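Local coordinates for protein putative arsenate reductase (Streptococcus mutans UA159, PDB 3FZ4) that probably reduces arsenate to arsenite, as a thioredoxin-like reductase of the ArsC family, at residues R17-E22 against T113-L118. The protein carries 1 engineered substitution. Sequence-based numbering, arbitrary orientation. Where two conformers were deposited one is given.
Sequences RRAKAE and TAYEDL. With NA (sodium ion), chain B; FMT (formic acid), chain E.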
ATOM      1  N   ARG A  17      -1.412  12.021  -4.803  1.00 11.11           N
ATOM      2  CA  ARG A  17      -1.305  12.982  -5.888  0.50 11.50           C
ATOM      3  C   ARG A  17       0.143  13.487  -6.030  1.00 11.79           C
ATOM      4  O   ARG A  17       0.648  13.618  -7.135  1.00 11.47           O
ATOM      5  CB  ARG A  17      -2.299  14.139  -5.691  0.50 12.97           C
ATOM      6  CG  ARG A  17      -2.440  15.054  -6.911  0.50 14.08           C
ATOM      7  CD  ARG A  17      -3.555  16.101  -6.723  0.50 17.37           C
ATOM      8  NE  ARG A  17      -3.501  17.223  -7.674  0.50 20.62           N
ATOM      9  CZ  ARG A  17      -2.999  18.430  -7.395  0.50 20.72           C
ATOM     10  NH1 ARG A  17      -3.009  19.395  -8.312  0.50 20.96           N
ATOM     11  NH2 ARG A  17      -2.491  18.688  -6.200  0.50 21.97           N
ATOM     12  N   ARG A  18       0.819  13.752  -4.911  1.00 11.18           N
ATOM     13  CA  ARG A  18       2.225  14.165  -4.916  0.50 12.27           C
ATOM     14  C   ARG A  18       3.105  13.085  -5.518  1.00 11.14           C
ATOM     15  O   ARG A  18       3.974  13.342  -6.335  1.00 10.83           O
ATOM     16  CB  ARG A  18       2.690  14.399  -3.486  0.50 12.94           C
ATOM     17  CG  ARG A  18       2.156  15.672  -2.857  0.50 14.13           C
ATOM     18  CD  ARG A  18       2.482  15.821  -1.369  0.50 16.86           C
ATOM     19  NE  ARG A  18       3.887  15.710  -1.008  0.50 18.46           N
ATOM     20  CZ  ARG A  18       4.313  15.243   0.166  0.50 16.37           C
ATOM     21  NH1 ARG A  18       3.452  14.811   1.096  0.50 18.15           N
ATOM     22  NH2 ARG A  18       5.606  15.213   0.398  0.50 17.79           N
ATOM     23  N   ALA A  19       2.878  11.846  -5.073  1.00 10.20           N
ATOM     24  CA  ALA A  19       3.699  10.725  -5.518  1.00  8.86           C
ATOM     25  C   ALA A  19       3.509  10.519  -7.036  1.00  8.74           C
ATOM     26  O   ALA A  19       4.479  10.275  -7.771  1.00  9.08           O
ATOM     27  CB  ALA A  19       3.315   9.488  -4.758  1.00  9.84           C
ATOM     28  N   LYS A  20       2.261  10.584  -7.507  1.00  8.89           N
ATOM     29  CA  LYS A  20       1.990  10.384  -8.943  1.00  9.67           C
ATOM     30  C   LYS A  20       2.642  11.498  -9.761  1.00  9.88           C
ATOM     31  O   LYS A  20       3.193  11.252 -10.840  1.00 10.34           O
ATOM     32  CB  LYS A  20       0.479  10.317  -9.187  1.00 10.48           C
ATOM     33  CG  LYS A  20       0.124   9.727 -10.561  1.00 14.62           C
ATOM     34  CD  LYS A  20      -1.400   9.723 -10.745  1.00 16.80           C
ATOM     35  CE  LYS A  20      -1.892   8.732 -11.774  1.00 20.40           C
ATOM     36  NZ  LYS A  20      -3.385   8.663 -11.658  1.00 22.78           N
ATOM     37  N   ALA A  21       2.606  12.724  -9.241  1.00 10.60           N
ATOM     38  CA  ALA A  21       3.272  13.824  -9.938  1.00 10.81           C
ATOM     39  C   ALA A  21       4.760  13.523 -10.081  1.00 10.12           C
ATOM     40  O   ALA A  21       5.359  13.861 -11.106  1.00 11.14           O
ATOM     41  CB  ALA A  21       3.049  15.178  -9.235  1.00 12.50           C
ATOM     42  N   GLU A  22       5.402  12.967  -9.030  1.00  9.39           N
ATOM     43  CA  GLU A  22       6.819  12.631  -9.153  1.00  9.03           C
ATOM     44  C   GLU A  22       7.056  11.535 -10.187  1.00  9.04           C
ATOM     45  O   GLU A  22       8.004  11.641 -10.989  1.00  9.55           O
ATOM     46  CB  GLU A  22       7.415  12.248  -7.809  1.00  9.33           C
ATOM     47  CG  GLU A  22       8.913  12.098  -7.921  1.00 10.52           C
ATOM     48  CD  GLU A  22       9.584  11.472  -6.718  1.00 10.48           C
ATOM     49  OE1 GLU A  22       8.873  11.022  -5.797  1.00 11.43           O
ATOM     50  OE2 GLU A  22      10.842  11.394  -6.762  1.00 10.54           O
ATOM     51  N   THR A 113       9.408   9.811   1.644  1.00 10.91           N
ATOM     52  CA  THR A 113      10.652  10.106   0.947  1.00 11.72           C
ATOM     53  C   THR A 113      10.349  10.056  -0.553  1.00 10.32           C
ATOM     54  O   THR A 113       9.445   9.346  -0.987  1.00 10.83           O
ATOM     55  CB  THR A 113      11.774   9.093   1.284  1.00 12.10           C
ATOM     56  OG1 THR A 113      11.275   7.777   1.039  1.00 14.36           O
ATOM     57  CG2 THR A 113      12.195   9.197   2.746  1.00 14.75           C
ATOM     58  N   ALA A 114      11.111  10.789  -1.349  1.00 11.10           N
ATOM     59  CA  ALA A 114      10.908  10.862  -2.814  1.00 10.07           C
ATOM     60  C   ALA A 114      11.208   9.516  -3.474  1.00 10.76           C
ATOM     61  O   ALA A 114      12.181   8.833  -3.115  1.00 11.01           O
ATOM     62  CB  ALA A 114      11.833  11.927  -3.373  1.00 11.67           C
ATOM     63  N   TYR A 115      10.401   9.150  -4.472  1.00 10.15           N
ATOM     64  CA  TYR A 115      10.610   7.906  -5.192  1.00  9.69           C
ATOM     65  C   TYR A 115      11.961   7.873  -5.900  1.00 10.82           C
ATOM     66  O   TYR A 115      12.519   6.793  -6.123  1.00 11.47           O
ATOM     67  CB  TYR A 115       9.505   7.705  -6.219  1.00  9.23           C
ATOM     68  CG  TYR A 115       8.167   7.287  -5.668  1.00  8.27           C
ATOM     69  CD1 TYR A 115       8.049   6.624  -4.434  1.00  8.41           C
ATOM     70  CD2 TYR A 115       7.019   7.531  -6.415  1.00  8.65           C
ATOM     71  CE1 TYR A 115       6.811   6.211  -3.981  1.00  7.93           C
ATOM     72  CE2 TYR A 115       5.799   7.064  -5.982  1.00  9.70           C
ATOM     73  CZ  TYR A 115       5.696   6.410  -4.769  1.00  7.76           C
ATOM     74  OH  TYR A 115       4.447   5.978  -4.384  1.00  9.25           O
ATOM     75  N   GLU A 116      12.458   9.021  -6.316  1.00 10.54           N
ATOM     76  CA  GLU A 116      13.701   9.014  -7.067  1.00 11.89           C
ATOM     77  C   GLU A 116      14.830   8.350  -6.295  1.00 13.28           C
ATOM     78  O   GLU A 116      15.712   7.735  -6.933  1.00 14.61           O
ATOM     79  CB  GLU A 116      14.108  10.443  -7.453  1.00 13.24           C
ATOM     80  CG  GLU A 116      15.320  10.467  -8.368  1.00 16.63           C
ATOM     81  CD  GLU A 116      15.674  11.829  -8.927  1.00 21.03           C
ATOM     82  OE1 GLU A 116      14.826  12.750  -8.882  1.00 21.60           O
ATOM     83  OE2 GLU A 116      16.837  11.939  -9.384  1.00 21.45           O
ATOM     84  N   ASP A 117      14.771   8.459  -4.961  1.00 13.92           N
ATOM     85  CA  ASP A 117      15.767   7.832  -4.055  1.00 15.55           C
ATOM     86  C   ASP A 117      15.848   6.300  -4.270  1.00 15.13           C
ATOM     87  O   ASP A 117      16.903   5.701  -4.020  1.00 17.06           O
ATOM     88  CB  ASP A 117      15.491   8.120  -2.562  1.00 17.04           C
ATOM     89  CG  ASP A 117      15.483   9.615  -2.194  1.00 21.35           C
ATOM     90  OD1 ASP A 117      15.800  10.498  -3.015  1.00 25.98           O
ATOM     91  OD2 ASP A 117      15.126   9.888  -1.022  1.00 26.29           O
ATOM     92  N   LEU A 118      14.778   5.665  -4.756  1.00 14.86           N
ATOM     93  CA  LEU A 118      14.774   4.207  -4.976  1.00 15.81           C
ATOM     94  C   LEU A 118      15.777   3.782  -6.053  1.00 17.42           C
ATOM     95  O   LEU A 118      16.284   2.655  -6.042  1.00 18.04           O
ATOM     96  CB  LEU A 118      13.372   3.744  -5.341  1.00 15.20           C
ATOM     97  CG  LEU A 118      12.339   3.929  -4.220  1.00 15.20           C
ATOM     98  CD1 LEU A 118      10.973   3.798  -4.822  1.00 15.01           C
ATOM     99  CD2 LEU A 118      12.501   2.989  -3.029  1.00 18.25           C
TER
HETATM  100 NA    NA B 201       4.507   4.536  -2.113  1.00 14.64          NA
HETATM  101  C   FMT E 204       7.690  13.494   0.355  1.00 29.74           C
HETATM  102  O1  FMT E 204       8.589  12.681   0.203  1.00 30.08           O
HETATM  103  O2  FMT E 204       6.847  13.463   1.256  1.00 29.16           O
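The carboxylate of Glu-22 grips two consecutive backbone N-H groups at the start of the 3-10 turn 115-118, one with each oxygen. Tyr-115 N donates to Glu-22 OE1 at 2.8 Å, met on the syn side and 19° out of the carboxylate plane. Glu-116 N reaches Glu-22 OE2 at 2.9 Å from above that plane, 37° out of it. Chi1 sets Glu-22 CG anti to the backbone N, and the extended chain beyond it carries the carboxylate across to the turn. Two bonds to neighbouring amides fix the carboxylate's rotation, and OE1 is shared with the hydroxyl of Tyr-111.

The Tyr-115 ring lies nearly parallel to the carboxylate, their planes 11° apart, while the two side chains cross at a slant, with Glu-22 OE1 3.4 Å from Tyr-115 CB. Farther out, Ala-19 CB meets ring atom CE2 obliquely at 3.7 Å. At the ring's edge, Tyr-115 OH binds sodium at 2.7 Å, with Gln-108 and Gly-110 also at the site.

The contact thus ties helix 14-26, at whose start lies the Cys-13–Cys-16 disulfide, to the loop after edge strand 105-109, with Tyr-115 also packing on Leu-23 of that helix and Phe-7 of strand 5-9.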